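Local atomic coordinates of glycosylation Associate Protein 1 (Streptococcus agalactiae serotype V, PDB entry 6OYC), a protein that probably takes part, as a component of the accessory Sec system acting in a Gap complex, in the linked glycosylation and secretion of a surface protein. Residues Y159-G164 against Y182-D187; T14-N19 against A166-L171; L53-N58 against L154-Y159; L203-S206 against E210-R213; H133-Y136 against Q141-K144. All blocks are in the same frame, centred on the assembly; numbering follows the deposited sequence.

Interaction 1 (Y159-G164 against Y182-D187); sequences YYDNGG and YLREGD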
# COMPACT_ATOMS: atom_id res chain seq x y z
N TYR A 159 21.78 12.10 10.04
CA TYR A 159 22.26 13.25 10.79
C TYR A 159 21.75 14.55 10.20
O TYR A 159 21.59 14.67 8.98
CB TYR A 159 23.79 13.29 10.82
CG TYR A 159 24.41 12.18 11.63
CD1 TYR A 159 24.66 10.95 11.05
CD2 TYR A 159 24.70 12.35 12.99
CE1 TYR A 159 25.22 9.93 11.77
CE2 TYR A 159 25.27 11.32 13.73
CZ TYR A 159 25.52 10.12 13.11
OH TYR A 159 26.07 9.08 13.81
N TYR A 160 21.53 15.53 11.07
CA TYR A 160 21.02 16.83 10.68
C TYR A 160 22.00 17.91 11.09
O TYR A 160 22.75 17.75 12.05
CB TYR A 160 19.65 17.12 11.34
CG TYR A 160 18.56 16.16 10.97
CD1 TYR A 160 18.41 14.95 11.63
CD2 TYR A 160 17.67 16.46 9.95
CE1 TYR A 160 17.39 14.05 11.28
CE2 TYR A 160 16.66 15.58 9.58
CZ TYR A 160 16.52 14.38 10.26
OH TYR A 160 15.51 13.51 9.90
N ASP A 161 21.98 19.03 10.37
CA ASP A 161 22.60 20.25 10.87
C ASP A 161 21.62 21.39 10.61
O ASP A 161 20.47 21.18 10.23
CB ASP A 161 23.99 20.48 10.26
CG ASP A 161 24.01 20.37 8.75
OD1 ASP A 161 22.96 20.60 8.10
OD2 ASP A 161 25.08 20.07 8.20
N ASN A 162 22.07 22.62 10.89
CA ASN A 162 21.33 23.79 10.43
C ASN A 162 21.44 23.83 8.92
O ASN A 162 22.55 23.87 8.37
CB ASN A 162 21.89 25.07 11.06
CG ASN A 162 22.21 24.91 12.53
OD1 ASN A 162 21.47 24.27 13.27
ND2 ASN A 162 23.33 25.49 12.95
N GLY A 163 20.30 23.78 8.24
CA GLY A 163 20.28 23.40 6.84
C GLY A 163 19.58 22.08 6.59
O GLY A 163 19.50 21.66 5.43
N GLY A 164 19.07 21.42 7.64
CA GLY A 164 18.26 20.22 7.53
C GLY A 164 19.04 18.92 7.48
O GLY A 164 20.05 18.73 8.18
N TYR A 182 25.19 11.39 1.37
CA TYR A 182 24.94 12.79 1.66
C TYR A 182 23.57 13.22 1.15
O TYR A 182 23.04 12.66 0.18
CB TYR A 182 26.07 13.66 1.06
CG TYR A 182 27.33 13.62 1.91
CD1 TYR A 182 28.21 12.55 1.82
CD2 TYR A 182 27.61 14.62 2.85
CE1 TYR A 182 29.37 12.48 2.61
CE2 TYR A 182 28.75 14.57 3.64
CZ TYR A 182 29.62 13.49 3.51
OH TYR A 182 30.75 13.43 4.30
N LEU A 183 22.99 14.24 1.82
CA LEU A 183 21.58 14.61 1.66
C LEU A 183 21.39 16.11 1.46
O LEU A 183 20.29 16.62 1.70
CB LEU A 183 20.76 14.15 2.87
CG LEU A 183 20.77 12.65 3.20
CD1 LEU A 183 20.01 12.38 4.50
CD2 LEU A 183 20.21 11.80 2.03
N ARG A 184 22.42 16.84 1.06
CA ARG A 184 22.29 18.28 0.91
C ARG A 184 21.96 18.64 -0.53
O ARG A 184 22.12 17.84 -1.45
CB ARG A 184 23.58 18.97 1.32
CG ARG A 184 23.83 18.87 2.81
CD ARG A 184 25.30 18.76 3.10
NE ARG A 184 25.60 18.94 4.51
CZ ARG A 184 26.72 18.51 5.08
NH1 ARG A 184 27.64 17.89 4.33
NH2 ARG A 184 26.93 18.70 6.37
N GLU A 185 21.49 19.87 -0.72
CA GLU A 185 21.32 20.38 -2.07
C GLU A 185 22.65 20.35 -2.81
O GLU A 185 23.67 20.83 -2.30
CB GLU A 185 20.76 21.80 -2.03
CG GLU A 185 20.75 22.49 -3.40
CD GLU A 185 19.42 22.33 -4.13
OE1 GLU A 185 19.43 22.12 -5.36
OE2 GLU A 185 18.35 22.43 -3.47
N GLY A 186 22.64 19.77 -4.01
CA GLY A 186 23.85 19.67 -4.80
C GLY A 186 24.83 18.60 -4.36
O GLY A 186 25.90 18.48 -4.99
N ASP A 187 24.52 17.83 -3.31
CA ASP A 187 25.45 16.78 -2.86
C ASP A 187 24.63 15.62 -2.29
O ASP A 187 24.25 15.61 -1.12
CB ASP A 187 26.44 17.30 -1.83
CG ASP A 187 27.51 16.28 -1.52
OD1 ASP A 187 27.53 15.22 -2.19
OD2 ASP A 187 28.30 16.50 -0.60
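Asp161 and Arg184 meet by a single-point salt bridge between two type II beta turns at the turn ends of strands in the large antiparallel sheet. Each residue opens its own turn: Asp161 to Gly164 joins strands 154-161 and 164-171, and Arg184 to Asp187 lies in the loop after strand 177-182. The side chains run at about a right angle to each other, yet their flat ends are nearly coplanar, with carboxylate and guanidinium planes 14° apart. Arg184 NH2 donates to Asp161 OD2 over 2.9 Å, close to straight at 172°, with the oxygen in the guanidinium plane and the nitrogen reaching it end-on. The bridge is single-pronged: Asp161 OD1 stays 4.7 Å from Arg184 NH2 and 4.8 Å from Arg184 NE.

Torsions explain the aim. Asp161 CG is tucked between the backbone N and the carbonyl carbon (chi1 50°), while the arginine chain bends at its second torsion before its tip swings across. The bridge passes over strand 164-171, with Ala166 CB 3.7 Å from Asp161 OD2. Neither residue is buried, so solvent probably screens the charges. The first turn is closed by two backbone bonds, Gly164 N to Asp161 O at 3.0 Å and Asp161 N to Gly164 O. At the far side of the arginine, Arg184 NH1 sits in plane with the Tyr182 ring, 3.6 Å from Tyr182 CE2.

Interaction 2 (T14-N19 against A166-L171); sequences TWYDNN and AYQDYL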
# COMPACT_ATOMS: atom_id res chain seq x y z
N THR A 14 13.59 8.48 -3.84
CA THR A 14 13.18 7.25 -4.50
C THR A 14 13.68 6.00 -3.79
O THR A 14 12.91 5.07 -3.53
CB THR A 14 13.67 7.24 -5.96
OG1 THR A 14 13.08 8.32 -6.66
CG2 THR A 14 13.30 5.93 -6.68
N TRP A 15 14.98 5.95 -3.50
CA TRP A 15 15.61 4.70 -3.09
C TRP A 15 15.55 4.48 -1.59
O TRP A 15 16.19 3.56 -1.09
CB TRP A 15 17.06 4.66 -3.61
CG TRP A 15 17.10 5.04 -5.08
CD1 TRP A 15 17.51 6.23 -5.62
CD2 TRP A 15 16.66 4.24 -6.19
NE1 TRP A 15 17.36 6.22 -6.99
CE2 TRP A 15 16.84 5.01 -7.37
CE3 TRP A 15 16.14 2.94 -6.31
CZ2 TRP A 15 16.51 4.53 -8.64
CZ3 TRP A 15 15.81 2.46 -7.58
CH2 TRP A 15 15.99 3.26 -8.72
N TYR A 16 14.77 5.29 -0.87
CA TYR A 16 14.72 5.28 0.58
C TYR A 16 13.54 4.43 1.07
O TYR A 16 12.80 3.82 0.29
CB TYR A 16 14.63 6.73 1.10
CG TYR A 16 14.92 6.89 2.59
CD1 TYR A 16 16.13 6.47 3.13
CD2 TYR A 16 13.97 7.43 3.45
CE1 TYR A 16 16.40 6.60 4.49
CE2 TYR A 16 14.23 7.57 4.80
CZ TYR A 16 15.46 7.15 5.31
OH TYR A 16 15.74 7.27 6.63
N ASP A 17 13.38 4.38 2.40
CA ASP A 17 12.32 3.63 3.06
C ASP A 17 10.95 4.19 2.68
O ASP A 17 10.74 5.41 2.71
CB ASP A 17 12.54 3.71 4.59
CG ASP A 17 11.61 2.80 5.43
OD1 ASP A 17 10.86 1.95 4.89
OD2 ASP A 17 11.67 2.93 6.68
N ASN A 18 10.01 3.31 2.34
CA ASN A 18 8.64 3.75 2.08
C ASN A 18 7.76 3.73 3.33
O ASN A 18 6.58 4.05 3.24
CB ASN A 18 7.98 2.89 0.98
CG ASN A 18 7.65 1.47 1.45
OD1 ASN A 18 8.19 0.99 2.44
ND2 ASN A 18 6.74 0.81 0.74
N ASN A 19 8.30 3.34 4.48
CA ASN A 19 7.46 3.20 5.65
C ASN A 19 6.84 4.54 6.04
O ASN A 19 7.35 5.61 5.69
CB ASN A 19 8.24 2.59 6.82
CG ASN A 19 7.33 1.89 7.84
OD1 ASN A 19 6.15 1.67 7.57
ND2 ASN A 19 7.87 1.53 9.00
N ALA A 166 21.63 16.29 6.54
CA ALA A 166 23.02 16.39 6.16
C ALA A 166 23.49 15.12 5.45
O ALA A 166 23.84 15.17 4.27
CB ALA A 166 23.87 16.71 7.40
N TYR A 167 23.47 13.97 6.12
CA TYR A 167 23.87 12.70 5.52
C TYR A 167 23.34 11.53 6.36
O TYR A 167 22.94 11.69 7.52
CB TYR A 167 25.40 12.59 5.39
CG TYR A 167 26.12 12.82 6.71
CD1 TYR A 167 26.29 11.79 7.63
CD2 TYR A 167 26.60 14.07 7.05
CE1 TYR A 167 26.92 12.00 8.83
CE2 TYR A 167 27.24 14.29 8.26
CZ TYR A 167 27.40 13.26 9.13
OH TYR A 167 28.04 13.49 10.33
N GLN A 168 23.40 10.34 5.77
CA GLN A 168 22.88 9.13 6.37
C GLN A 168 23.97 8.06 6.39
O GLN A 168 24.53 7.73 5.34
CB GLN A 168 21.66 8.61 5.60
CG GLN A 168 20.87 7.56 6.37
CD GLN A 168 19.36 7.75 6.25
OE1 GLN A 168 18.88 8.47 5.37
NE2 GLN A 168 18.61 7.10 7.14
N ASP A 169 24.27 7.53 7.58
CA ASP A 169 25.22 6.44 7.73
C ASP A 169 24.47 5.11 7.79
O ASP A 169 23.63 4.92 8.67
CB ASP A 169 26.07 6.64 8.99
CG ASP A 169 27.04 7.79 8.84
OD1 ASP A 169 27.08 8.36 7.73
OD2 ASP A 169 27.77 8.11 9.82
N TYR A 170 24.77 4.21 6.86
CA TYR A 170 24.15 2.89 6.84
C TYR A 170 25.08 1.90 7.50
O TYR A 170 26.27 1.85 7.17
CB TYR A 170 23.82 2.42 5.43
CG TYR A 170 22.84 3.26 4.64
CD1 TYR A 170 23.23 4.49 4.09
CD2 TYR A 170 21.55 2.79 4.37
CE1 TYR A 170 22.34 5.24 3.33
CE2 TYR A 170 20.64 3.54 3.61
CZ TYR A 170 21.05 4.76 3.09
OH TYR A 170 20.18 5.51 2.32
N LEU A 171 24.54 1.09 8.40
CA LEU A 171 25.34 0.27 9.30
C LEU A 171 25.11 -1.20 9.04
O LEU A 171 24.07 -1.61 8.50
CB LEU A 171 25.00 0.59 10.77
CG LEU A 171 25.04 2.07 11.22
CD1 LEU A 171 24.79 2.26 12.71
CD2 LEU A 171 26.37 2.72 10.85
O HOH W 1 18.28 5.28 0.28
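The Tyr16 ring and the Gln168 amide meet with their planes 51° apart, neither stacked nor perpendicular. Over one face of the ring lies Asp17 CB, 4.1 Å above the plane and displaced toward the rim; at the edge, near the plane, come Tyr170 OH and a bound water. Gln168 OE1 approaches obliquely, 3.2 Å from Tyr16 CE1. The contact fastens a loop of the N-terminal, Rossmann-like half of the GT-B-type fold, running between strand 2-5 and helix 33-43, to strand 164-171 of the inserted antiparallel sheet.

Its one direct polar bond runs from Gln168 NE2 to Tyr16 OH, 2.9 Å long with an angle of 167° at the hydrogen, and the hydroxyl lies close to the amide plane. The other amide hydrogen goes to Ser156 OG, while OE1 accepts from Arg13 NH2, a group that also makes a cation-pi contact with Tyr16. These three partners probably fix the rotation of the amide. Gln168 is set up for this by a first torsion of -166°, which turns CG opposite the backbone N, and by a bend at the next bond.

Tyr170 OH hydrogen bonds to Glu181 OE1 and joins the loop less directly, its closest approach being 4.2 Å to Tyr16 CD1. On the loop, an Asx turn brings Asn19 N to Asp17 OD1. The water donates to Tyr170 OH at 2.8 Å and, more weakly, to Trp15 O at 3.0 Å.

Interaction 3 (L53-N58 against L154-Y159); sequences LNYMPN and LSSILY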
# COMPACT_ATOMS: atom_id res chain seq x y z
N LEU A 53 14.98 -3.05 -4.64
CA LEU A 53 16.10 -2.18 -4.99
C LEU A 53 16.30 -1.05 -3.99
O LEU A 53 17.43 -0.57 -3.86
CB LEU A 53 15.91 -1.59 -6.38
CG LEU A 53 15.90 -2.57 -7.55
CD1 LEU A 53 15.83 -1.80 -8.88
CD2 LEU A 53 17.11 -3.47 -7.53
N ASN A 54 15.26 -0.61 -3.29
CA ASN A 54 15.38 0.52 -2.38
C ASN A 54 15.58 0.05 -0.95
O ASN A 54 15.42 -1.13 -0.62
CB ASN A 54 14.14 1.42 -2.46
CG ASN A 54 12.86 0.69 -2.10
OD1 ASN A 54 12.56 -0.38 -2.63
ND2 ASN A 54 12.09 1.27 -1.19
N TYR A 55 15.96 1.00 -0.10
CA TYR A 55 16.20 0.74 1.32
C TYR A 55 14.88 0.40 2.03
O TYR A 55 13.94 1.20 2.02
CB TYR A 55 16.85 1.99 1.91
CG TYR A 55 17.21 1.97 3.38
CD1 TYR A 55 18.02 0.96 3.91
CD2 TYR A 55 16.76 2.96 4.24
CE1 TYR A 55 18.36 0.95 5.24
CE2 TYR A 55 17.11 2.97 5.56
CZ TYR A 55 17.90 1.96 6.06
OH TYR A 55 18.24 1.96 7.39
N MET A 56 14.79 -0.79 2.63
CA MET A 56 13.54 -1.25 3.24
C MET A 56 13.78 -1.91 4.59
O MET A 56 13.63 -3.12 4.76
CB MET A 56 12.82 -2.21 2.28
CG MET A 56 12.20 -1.51 1.07
SD MET A 56 10.74 -0.63 1.61
CE MET A 56 9.49 -1.90 1.36
N PRO A 57 14.14 -1.12 5.61
CA PRO A 57 14.41 -1.71 6.94
C PRO A 57 13.20 -2.41 7.56
O PRO A 57 13.36 -3.23 8.46
CB PRO A 57 14.85 -0.51 7.78
CG PRO A 57 14.26 0.69 7.06
CD PRO A 57 14.30 0.35 5.61
N ASN A 58 11.98 -2.12 7.08
CA ASN A 58 10.77 -2.75 7.59
C ASN A 58 10.22 -3.78 6.62
O ASN A 58 9.01 -4.05 6.62
CB ASN A 58 9.70 -1.70 7.89
CG ASN A 58 8.94 -2.02 9.12
OD1 ASN A 58 9.53 -2.34 10.16
ND2 ASN A 58 7.60 -1.99 9.02
N LEU A 154 20.17 -1.67 14.74
CA LEU A 154 20.25 -0.31 14.20
C LEU A 154 20.71 -0.36 12.74
O LEU A 154 21.85 -0.73 12.48
CB LEU A 154 21.20 0.56 15.02
CG LEU A 154 21.33 2.03 14.56
CD1 LEU A 154 19.99 2.79 14.56
CD2 LEU A 154 22.32 2.74 15.43
N SER A 155 19.83 0.01 11.80
CA SER A 155 20.12 -0.04 10.37
C SER A 155 20.83 1.20 9.86
O SER A 155 21.74 1.09 9.03
CB SER A 155 18.82 -0.25 9.58
OG SER A 155 19.09 -0.36 8.18
N SER A 156 20.44 2.39 10.32
CA SER A 156 21.09 3.60 9.83
C SER A 156 20.82 4.76 10.79
O SER A 156 19.92 4.70 11.63
CB SER A 156 20.62 3.92 8.40
OG SER A 156 19.29 4.43 8.36
N ILE A 157 21.63 5.82 10.64
CA ILE A 157 21.44 7.08 11.37
C ILE A 157 21.43 8.21 10.37
O ILE A 157 22.36 8.34 9.56
CB ILE A 157 22.54 7.35 12.41
CG1 ILE A 157 22.69 6.21 13.41
CG2 ILE A 157 22.26 8.63 13.16
CD1 ILE A 157 23.97 6.33 14.20
N LEU A 158 20.41 9.05 10.45
CA LEU A 158 20.28 10.22 9.59
C LEU A 158 20.69 11.44 10.42
O LEU A 158 20.01 11.77 11.40
CB LEU A 158 18.85 10.35 9.06
CG LEU A 158 18.66 11.12 7.75
CD1 LEU A 158 17.26 10.94 7.14
CD2 LEU A 158 18.98 12.60 7.95
N TYR A 159 21.78 12.10 10.04
CA TYR A 159 22.26 13.25 10.79
C TYR A 159 21.75 14.55 10.20
O TYR A 159 21.59 14.67 8.98
CB TYR A 159 23.79 13.29 10.82
CG TYR A 159 24.41 12.18 11.63
CD1 TYR A 159 24.66 10.95 11.05
CD2 TYR A 159 24.70 12.35 12.99
CE1 TYR A 159 25.22 9.93 11.77
CE2 TYR A 159 25.27 11.32 13.73
CZ TYR A 159 25.52 10.12 13.11
OH TYR A 159 26.07 9.08 13.81
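Tyr55 reaches across from the loop after strand 48-52 and sets its hydroxyl between Ser155 and Ser156, two neighbours that share one side of strand 154-161 because a classic beta bulge opposite Leu147 breaks the usual alternation. The tight part of the contact is confined to this tyrosine tip. Tyr55 OH is 2.6 Å from Ser155 OG and 2.9 Å from Ser156 OG, both hydrogen bonds in which the proton may lie on either oxygen. Ser155 OG comes in at the ring edge, near its plane and 3.3 Å from Tyr55 CE1. Ser156 OG approaches obliquely on the CE2 flank, at 3.8 Å from that carbon. The serines use different torsions to converge: Ser155 OG lies opposite its own backbone N (chi1 -178°), whereas Ser156 OG sits between its backbone N and carbonyl carbon (chi1 74°).

Away from the hydroxyl the packing is looser. Pro57 adds little across the gap, its CB standing 4.3 Å from Ser155 OG. The contact has no exposed rim, since all four touching residues are buried. Tyr170 meets the Tyr55 ring edge-to-face, Phe77 meets it at a shallower angle, and Gln81 NE2 bonds to Ser155 OG. The contact thus ties the parallel, Rossmann-like sheet's loop to the antiparallel sheet through a buried hydroxyl cluster. Pro57 CD lies over one ring face, 3.7 Å above the plane of the Tyr55 ring and over its centre.

Interaction 4 (L203-S206 against E210-R213); sequences LSYS and ELIR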
# COMPACT_ATOMS: atom_id res chain seq x y z
N LEU A 203 34.88 3.66 -4.66
CA LEU A 203 34.88 4.16 -3.29
C LEU A 203 33.89 5.30 -3.11
O LEU A 203 33.45 5.56 -1.98
CB LEU A 203 36.29 4.64 -2.90
CG LEU A 203 36.63 4.68 -1.41
CD1 LEU A 203 36.58 3.28 -0.80
CD2 LEU A 203 37.99 5.33 -1.19
N SER A 204 33.53 5.97 -4.19
CA SER A 204 32.72 7.17 -4.13
C SER A 204 31.79 7.16 -5.33
O SER A 204 32.25 7.08 -6.47
CB SER A 204 33.63 8.40 -4.13
OG SER A 204 33.02 9.49 -4.80
N TYR A 205 30.48 7.20 -5.09
CA TYR A 205 29.49 7.19 -6.16
C TYR A 205 28.82 8.55 -6.28
O TYR A 205 28.71 9.28 -5.29
CB TYR A 205 28.44 6.10 -5.92
CG TYR A 205 29.01 4.70 -5.97
CD1 TYR A 205 29.70 4.17 -4.88
CD2 TYR A 205 28.87 3.92 -7.10
CE1 TYR A 205 30.24 2.87 -4.93
CE2 TYR A 205 29.39 2.65 -7.17
CZ TYR A 205 30.08 2.12 -6.09
OH TYR A 205 30.58 0.83 -6.19
N SER A 206 28.39 8.91 -7.49
CA SER A 206 27.79 10.23 -7.66
C SER A 206 26.42 10.33 -6.98
O SER A 206 26.03 11.42 -6.53
CB SER A 206 27.68 10.58 -9.15
OG SER A 206 26.93 9.59 -9.82
N GLU A 210 23.53 5.04 -8.62
CA GLU A 210 24.68 4.46 -9.31
C GLU A 210 25.12 3.17 -8.63
O GLU A 210 25.39 2.16 -9.29
CB GLU A 210 25.82 5.49 -9.35
CG GLU A 210 26.98 5.12 -10.25
CD GLU A 210 28.18 6.09 -10.13
OE1 GLU A 210 28.18 7.02 -9.29
OE2 GLU A 210 29.16 5.89 -10.88
N LEU A 211 25.18 3.18 -7.30
CA LEU A 211 25.50 1.96 -6.57
C LEU A 211 24.41 0.90 -6.72
O LEU A 211 24.70 -0.29 -6.83
CB LEU A 211 25.75 2.29 -5.09
CG LEU A 211 26.02 1.08 -4.18
CD1 LEU A 211 27.22 0.29 -4.68
CD2 LEU A 211 26.22 1.54 -2.72
N ILE A 212 23.14 1.32 -6.75
CA ILE A 212 22.06 0.34 -6.88
C ILE A 212 22.10 -0.33 -8.26
O ILE A 212 21.85 -1.54 -8.38
CB ILE A 212 20.70 1.01 -6.59
CG1 ILE A 212 20.64 1.40 -5.12
CG2 ILE A 212 19.56 0.05 -6.91
CD1 ILE A 212 19.63 2.43 -4.79
N ARG A 213 22.42 0.44 -9.31
CA ARG A 213 22.58 -0.18 -10.63
C ARG A 213 23.64 -1.26 -10.57
O ARG A 213 23.46 -2.36 -11.12
CB ARG A 213 22.93 0.86 -11.71
CG ARG A 213 21.89 1.98 -11.88
CD ARG A 213 21.99 2.77 -13.20
NE ARG A 213 23.25 3.51 -13.40
CZ ARG A 213 23.52 4.72 -12.88
NH1 ARG A 213 22.64 5.33 -12.10
NH2 ARG A 213 24.70 5.31 -13.13
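Glu210 lies along the edge of the Tyr205 ring and ends on Ser206, closing the junction between edge strand 204-205 and the first turns of helix 208-223. From the backbone its CG turns away from N (chi1 -169°), and the chain then runs extended. CB lies 4.1 Å from Tyr205 CD2; CG comes to 3.9 Å from the same carbon, in the plane of the ring. The carboxyl carbon CD is 3.8 Å from Tyr205 CD2, with the carboxylate turned 83° against the ring. At the tip OE1 takes two hydrogens: Ser206 N donates over 2.6 Å, nearly end-on, and Ser206 OG donates over 2.9 Å from above the carboxylate plane. OE2 goes to Lys202 NZ in a salt bridge.

Leu211 lies over the face of the ring, where Glu210 keeps to the edge. Its CB makes a CH-pi contact 4.1 Å from the Tyr205 centroid, only 10° off the normal, and CD1 packs on CZ, while the tyrosine hydroxyl bonds to Glu214. Two donors and a lysine around the carboxylate, close to the helix N-terminus, would probably favour its ionised form and hold it fixed.

Interaction 5 (H133-Y136 against Q141-K144); sequences HIDY and QIAK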
# COMPACT_ATOMS: atom_id res chain seq x y z
N HIS A 133 11.70 4.13 14.48
CA HIS A 133 12.77 5.12 14.53
C HIS A 133 12.65 5.98 15.78
O HIS A 133 11.57 6.09 16.39
CB HIS A 133 12.82 5.99 13.26
CG HIS A 133 11.61 6.85 13.03
ND1 HIS A 133 10.52 6.44 12.29
CD2 HIS A 133 11.37 8.14 13.38
CE1 HIS A 133 9.64 7.43 12.22
NE2 HIS A 133 10.14 8.47 12.86
N ILE A 134 13.78 6.56 16.17
CA ILE A 134 13.83 7.56 17.23
C ILE A 134 14.41 8.86 16.67
O ILE A 134 15.53 8.86 16.13
CB ILE A 134 14.65 7.08 18.43
CG1 ILE A 134 14.02 5.83 19.05
CG2 ILE A 134 14.80 8.20 19.43
CD1 ILE A 134 14.97 5.08 19.94
N ASP A 135 13.66 9.96 16.80
CA ASP A 135 14.18 11.29 16.53
C ASP A 135 14.89 11.78 17.78
O ASP A 135 14.27 11.89 18.84
CB ASP A 135 13.07 12.26 16.14
CG ASP A 135 12.45 11.95 14.79
OD1 ASP A 135 13.02 11.14 14.01
OD2 ASP A 135 11.36 12.50 14.51
N TYR A 136 16.18 12.04 17.67
CA TYR A 136 17.00 12.40 18.81
C TYR A 136 17.33 13.88 18.70
O TYR A 136 17.71 14.36 17.63
CB TYR A 136 18.26 11.54 18.86
CG TYR A 136 18.85 11.44 20.24
CD1 TYR A 136 19.71 12.41 20.72
CD2 TYR A 136 18.56 10.35 21.06
CE1 TYR A 136 20.25 12.32 21.99
CE2 TYR A 136 19.10 10.24 22.32
CZ TYR A 136 19.95 11.22 22.78
OH TYR A 136 20.48 11.10 24.05
N GLN A 141 16.07 20.85 18.88
CA GLN A 141 16.17 20.74 17.43
C GLN A 141 16.64 19.34 17.11
O GLN A 141 17.54 18.81 17.78
CB GLN A 141 17.13 21.80 16.86
CG GLN A 141 17.63 21.52 15.45
CD GLN A 141 18.54 22.62 14.91
OE1 GLN A 141 18.07 23.64 14.41
NE2 GLN A 141 19.86 22.42 15.03
N ILE A 142 16.01 18.70 16.11
CA ILE A 142 16.39 17.33 15.80
C ILE A 142 17.85 17.30 15.37
O ILE A 142 18.32 18.17 14.64
CB ILE A 142 15.45 16.69 14.75
CG1 ILE A 142 15.81 15.20 14.58
CG2 ILE A 142 15.48 17.42 13.39
CD1 ILE A 142 14.83 14.43 13.74
N ALA A 143 18.59 16.34 15.91
CA ALA A 143 20.00 16.20 15.59
C ALA A 143 20.29 14.95 14.78
O ALA A 143 21.08 15.00 13.82
CB ALA A 143 20.84 16.17 16.87
N LYS A 144 19.63 13.84 15.11
CA LYS A 144 19.79 12.62 14.34
C LYS A 144 18.53 11.78 14.48
O LYS A 144 17.76 11.92 15.43
CB LYS A 144 21.05 11.85 14.76
CG LYS A 144 21.31 11.83 16.26
CD LYS A 144 22.72 11.37 16.56
CE LYS A 144 23.06 11.54 18.04
NZ LYS A 144 24.54 11.47 18.28
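Tyr136 O is gripped by two consecutive amides, Ala143 N at 2.8 Å and Lys144 N at 3.2 Å. The two donors differ in approach: the alanine N-H comes in the carbonyl plane, whereas the lysine N-H is tilted out of it. In the return direction Tyr136 N donates to Lys144 O over 2.7 Å, the shortest bond of the contact, almost along the C=O axis. Tyr136 O and Lys144 O, 3.3 Å apart, are both acceptors and are not bonded to each other.

The doubled donor is the signature of a classic beta bulge, in which Ala143 and Lys144 together face Tyr136; Ala143 bears it out with a psi of -40° amid a strand. It sits in the hairpin of strands 131-138 and 141-148, inside the large antiparallel sheet. Tyr136 and Lys144 form the antiparallel hydrogen-bonded pair, yet the short strand axes run at 122° rather than fully antiparallel, in keeping with the distortion.

Side chains add modest packing. Ile142 CG1 stands opposite its backbone N (chi1 -174°), which carries CD1 across to Asp135, 3.6 Å from that residue's CG; the two chains meet aslant. The polar end of Asp135 turns to Lys145 NZ for a salt bridge. On the face shared by the bridge pair, Lys144 CG touches Tyr136 CB at 4.0 Å. Beyond this point they part, the tyrosine ring heading for Ile120, Trp98 and Pro99. Ala143 CB packs 3.7 Å from Tyr136 O.

Interactions 2 and 3 are the buried pair, centred about 5 Å apart, where two loops of the Rossmann-like half meet neighbouring strands 164-171 and 154-161 through neutral hydroxyls and an amide. Interactions 1 and 5 lie at the surface of the same antiparallel sheet. Interaction 1 relies on a charged bridge between turns, interaction 5 on backbone bonds in a bulged hairpin, and the two meet where Tyr160 N reaches Ala143 O. Interaction 4, partly buried at the sheet's last strand, mixes aromatic packing with a carboxylate; its nearest atoms are about 20 Å from interaction 5. It touches interaction 2 through Ile212 and Trp15. Strand 154-161 serves interactions 1 and 3, which share Tyr159.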